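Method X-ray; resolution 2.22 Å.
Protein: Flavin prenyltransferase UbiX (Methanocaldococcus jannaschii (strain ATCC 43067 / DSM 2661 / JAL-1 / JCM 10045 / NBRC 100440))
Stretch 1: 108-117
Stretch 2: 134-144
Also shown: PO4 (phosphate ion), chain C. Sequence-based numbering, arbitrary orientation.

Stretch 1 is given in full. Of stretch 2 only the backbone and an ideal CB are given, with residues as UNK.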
# COMPACT_ATOMS: atom_id res chain seq x y z
N ALA A 108 20.77 -15.15 -9.32
CA ALA A 108 20.42 -15.97 -8.17
C ALA A 108 18.95 -15.83 -7.82
O ALA A 108 18.29 -16.82 -7.47
CB ALA A 108 21.30 -15.60 -6.97
N LEU A 109 18.40 -14.62 -7.93
CA LEU A 109 17.00 -14.42 -7.58
C LEU A 109 16.07 -15.03 -8.62
O LEU A 109 15.07 -15.66 -8.26
CB LEU A 109 16.71 -12.92 -7.38
CG LEU A 109 17.33 -12.26 -6.14
CD1 LEU A 109 17.29 -10.73 -6.22
CD2 LEU A 109 16.65 -12.74 -4.86
N LYS A 110 16.36 -14.85 -9.91
CA LYS A 110 15.47 -15.42 -10.91
C LYS A 110 15.59 -16.94 -10.97
O LYS A 110 14.59 -17.63 -11.21
CB LYS A 110 15.72 -14.80 -12.29
CG LYS A 110 16.94 -15.31 -13.05
CD LYS A 110 17.29 -14.35 -14.20
CE LYS A 110 18.41 -14.89 -15.09
NZ LYS A 110 17.94 -16.00 -15.98
N GLU A 111 16.79 -17.49 -10.75
CA GLU A 111 16.97 -18.94 -10.76
C GLU A 111 16.72 -19.58 -9.40
O GLU A 111 16.88 -20.79 -9.26
CB GLU A 111 18.39 -19.30 -11.24
CG GLU A 111 18.79 -18.69 -12.58
CD GLU A 111 18.03 -19.28 -13.77
OE1 GLU A 111 17.58 -20.44 -13.68
OE2 GLU A 111 17.89 -18.58 -14.79
N ARG A 112 16.32 -18.78 -8.40
CA ARG A 112 15.99 -19.27 -7.06
C ARG A 112 17.18 -19.98 -6.41
O ARG A 112 17.03 -21.03 -5.78
CB ARG A 112 14.76 -20.18 -7.09
CG ARG A 112 13.54 -19.55 -7.73
CD ARG A 112 13.03 -18.32 -6.97
NE ARG A 112 11.76 -17.86 -7.54
CZ ARG A 112 10.90 -17.04 -6.94
NH1 ARG A 112 11.16 -16.54 -5.73
NH2 ARG A 112 9.78 -16.70 -7.56
N ARG A 113 18.36 -19.40 -6.55
CA ARG A 113 19.56 -19.86 -5.86
C ARG A 113 19.80 -19.00 -4.63
O ARG A 113 19.36 -17.85 -4.55
CB ARG A 113 20.77 -19.84 -6.80
CG ARG A 113 20.57 -20.71 -8.04
CD ARG A 113 21.54 -20.39 -9.16
NE ARG A 113 21.19 -21.07 -10.40
CZ ARG A 113 21.80 -20.88 -11.57
NH1 ARG A 113 22.81 -20.02 -11.66
NH2 ARG A 113 21.41 -21.54 -12.65
N LYS A 114 20.51 -19.57 -3.66
CA LYS A 114 20.68 -18.91 -2.37
C LYS A 114 21.51 -17.64 -2.52
O LYS A 114 22.59 -17.65 -3.11
CB LYS A 114 21.34 -19.87 -1.38
CG LYS A 114 21.67 -19.25 -0.04
CD LYS A 114 22.14 -20.30 0.95
CE LYS A 114 21.02 -21.26 1.32
NZ LYS A 114 21.51 -22.31 2.27
N LEU A 115 21.01 -16.54 -1.96
CA LEU A 115 21.68 -15.25 -2.01
C LEU A 115 21.83 -14.71 -0.60
O LEU A 115 20.83 -14.50 0.11
CB LEU A 115 20.89 -14.26 -2.88
CG LEU A 115 21.34 -12.79 -2.92
CD1 LEU A 115 22.78 -12.67 -3.41
CD2 LEU A 115 20.40 -11.96 -3.80
N ILE A 116 23.08 -14.50 -0.18
CA ILE A 116 23.42 -13.94 1.12
C ILE A 116 24.07 -12.58 0.89
O ILE A 116 25.03 -12.47 0.12
CB ILE A 116 24.38 -14.86 1.90
CG1 ILE A 116 23.78 -16.25 2.07
CG2 ILE A 116 24.76 -14.21 3.23
CD1 ILE A 116 24.76 -17.26 2.66
N ILE A 117 23.56 -11.56 1.57
CA ILE A 117 24.15 -10.22 1.51
C ILE A 117 24.45 -9.77 2.93
O ILE A 117 23.68 -10.03 3.85
CB ILE A 117 23.22 -9.21 0.79
CG1 ILE A 117 21.89 -9.08 1.53
CG2 ILE A 117 22.98 -9.64 -0.64
CD1 ILE A 117 21.07 -7.88 1.10
N UNK A 134 12.94 -5.49 1.13
CA UNK A 134 12.53 -6.00 -0.17
C UNK A 134 13.27 -7.29 -0.53
O UNK A 134 12.66 -8.27 -0.96
CB UNK A 134 12.77 -4.94 -1.25
N UNK A 135 14.59 -7.30 -0.34
CA UNK A 135 15.38 -8.47 -0.71
C UNK A 135 15.09 -9.65 0.21
O UNK A 135 14.96 -10.79 -0.26
CB UNK A 135 16.87 -8.13 -0.68
N UNK A 136 14.96 -9.39 1.51
CA UNK A 136 14.55 -10.43 2.45
C UNK A 136 13.19 -11.00 2.09
O UNK A 136 12.97 -12.21 2.18
CB UNK A 136 14.52 -9.88 3.88
N UNK A 137 12.25 -10.13 1.67
CA UNK A 137 10.93 -10.60 1.25
C UNK A 137 11.00 -11.49 0.02
O UNK A 137 10.11 -12.32 -0.20
CB UNK A 137 10.01 -9.41 0.97
N UNK A 138 12.03 -11.33 -0.81
CA UNK A 138 12.21 -12.15 -1.99
C UNK A 138 12.98 -13.43 -1.71
O UNK A 138 13.18 -14.23 -2.63
CB UNK A 138 12.93 -11.34 -3.07
N UNK A 139 13.42 -13.65 -0.47
CA UNK A 139 14.10 -14.87 -0.09
C UNK A 139 15.60 -14.73 0.10
O UNK A 139 16.25 -15.72 0.46
CB UNK A 139 13.83 -15.94 -1.15
N UNK A 140 16.17 -13.56 -0.16
CA UNK A 140 17.57 -13.34 0.17
C UNK A 140 17.77 -13.37 1.68
O UNK A 140 16.87 -13.01 2.44
CB UNK A 140 18.06 -12.01 -0.41
N UNK A 141 18.95 -13.81 2.10
CA UNK A 141 19.31 -13.85 3.51
C UNK A 141 20.10 -12.58 3.82
O UNK A 141 21.25 -12.43 3.42
CB UNK A 141 20.11 -15.11 3.85
N UNK A 142 19.47 -11.65 4.53
CA UNK A 142 20.06 -10.34 4.79
C UNK A 142 20.79 -10.43 6.12
O UNK A 142 20.18 -10.61 7.18
CB UNK A 142 19.00 -9.23 4.81
N UNK A 143 22.11 -10.29 6.07
CA UNK A 143 22.98 -10.69 7.17
C UNK A 143 24.09 -9.66 7.39
O UNK A 143 25.26 -9.94 7.14
CB UNK A 143 23.58 -12.07 6.90
N UNK A 144 23.74 -8.47 7.86
CA UNK A 144 24.80 -7.50 8.23
C UNK A 144 25.73 -8.10 9.27
O UNK A 144 25.28 -8.82 10.17
CB UNK A 144 24.19 -6.20 8.77
P PO4 C . 20.27 -15.84 -19.41
O1 PO4 C . 21.72 -15.59 -19.77
O2 PO4 C . 19.70 -16.96 -20.25
O3 PO4 C . 20.17 -16.22 -17.95
O4 PO4 C . 19.49 -14.57 -19.66

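Both stretches run from a helix end through a turn into a strand, and the two strands pair in parallel. Position 134 has helical angles (-55/-47) and nothing of stretch 1 within 5.5 Å of its ideal CB, so many side chains fit; it is Lys-134, fully extended.

At 135 the CB points toward stretch 1, 4.6 Å from Ile-117 CD1, with Leu-109 also near. Such an apolar setting suits leucine, isoleucine or methionine. The residue is Leu-135 (chi1 m, chi2 t): its CD1 lies 3.8 Å from Ile-117 CD1, and its CD2 4.1 Å from Leu-109 CD1.

Position 136 points away and 137 is out of reach, so stretch 1 constrains neither; they are Ser-136 and Asn-137.

Position 138 points toward stretch 1, its ideal CB 4.4 Å from Leu-109 CD2, which favours an apolar side chain without specifying its shape. Leu-138 is found, its CB 4.3 Å from Leu-109 CD2. A water accepts from Arg-112 NH1 at 2.7 Å.

At 139 the backbone decides. With phi/psi of 105/-3, a CB would be jammed against the preceding carbonyl, so glycine is called for. Gly-139 ends the helix in a Schellman motif: Gly-139 N bonds to Ser-136 O at 3.0 Å, and N of position 140 to Leu-135 O at 3.0 Å. A second water accepts from Leu-115 N (3.0 Å) and donates to Gly-139 O (2.7 Å), joining the stretches just before direct strand pairing.

The ideal CB at 140 is 3.8 Å from Leu-115 O and 4.7 Å from Leu-109 CD2; a small apolar residue suits these neighbours, though they alone do not exclude others. Ala-140 places CB 4.1 Å from Leu-115 CD2.

Position 141 pairs with Ile-116 (CA-CA 4.8 Å) and shares its face of the sheet; with Ile-116 CG1 4.2 Å from the ideal CB, valine, isoleucine or leucine would suit. Ile-141 extends CD1 to 3.8 Å from Lys-114 CG, packing on the lysine's aliphatic part, with chi2 between wells at 110°. Its N donates to Leu-115 O (2.8 Å, 173°), and its O accepts from Ile-117 N (3.1 Å, 167°).

Position 142 turns to the other face with Ile-117, whose CG1 lies 4.4 Å from the ideal CB. A beta-branched apolar residue fits a strand here; Val-142 sets CG2 3.8 Å from Ile-117 CD1.

At 143 the CB is sideways, 4.4 Å from Ile-116 CG2, favouring an apolar chain. Met-143 has SD 4.4 Å from Ile-116 CG2; its N donates to Ile-117 O (2.7 Å, 150°).

Position 144 points away; phi -58° permits proline, and Pro-144 is present.

Stretch 2, residues 134-144: KLSNLGAIVMP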
# COMPACT_ATOMS: atom_id res chain seq x y z
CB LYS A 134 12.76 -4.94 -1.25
CG LYS A 134 12.32 -5.36 -2.66
CD LYS A 134 12.44 -4.20 -3.64
CE LYS A 134 12.28 -4.64 -5.08
NZ LYS A 134 12.50 -3.51 -6.05
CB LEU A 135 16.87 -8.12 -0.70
CG LEU A 135 17.28 -7.21 -1.86
CD1 LEU A 135 18.72 -6.72 -1.72
CD2 LEU A 135 17.08 -7.94 -3.17
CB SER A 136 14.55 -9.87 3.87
OG SER A 136 14.30 -10.89 4.82
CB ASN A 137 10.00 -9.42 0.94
CG ASN A 137 9.46 -8.75 2.18
OD1 ASN A 137 8.96 -7.63 2.12
ND2 ASN A 137 9.56 -9.43 3.31
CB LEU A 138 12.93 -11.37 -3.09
CG LEU A 138 12.17 -10.16 -3.62
CD1 LEU A 138 12.83 -9.61 -4.86
CD2 LEU A 138 10.70 -10.50 -3.88
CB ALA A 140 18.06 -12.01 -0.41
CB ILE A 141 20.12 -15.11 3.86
CG1 ILE A 141 19.26 -16.36 3.65
CG2 ILE A 141 20.61 -15.06 5.30
CD1 ILE A 141 19.68 -17.22 2.48
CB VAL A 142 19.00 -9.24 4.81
CG1 VAL A 142 19.63 -7.91 5.20
CG2 VAL A 142 18.32 -9.13 3.44
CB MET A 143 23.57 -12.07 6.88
CG MET A 143 23.98 -12.84 8.10
SD MET A 143 24.58 -14.45 7.61
CE MET A 143 24.79 -15.20 9.22
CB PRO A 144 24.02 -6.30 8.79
CG PRO A 144 22.62 -6.79 9.00
CD PRO A 144 22.39 -7.91 8.05
O HOH W 1 10.56 -14.02 -4.90
O HOH W 2 18.22 -16.98 -0.88
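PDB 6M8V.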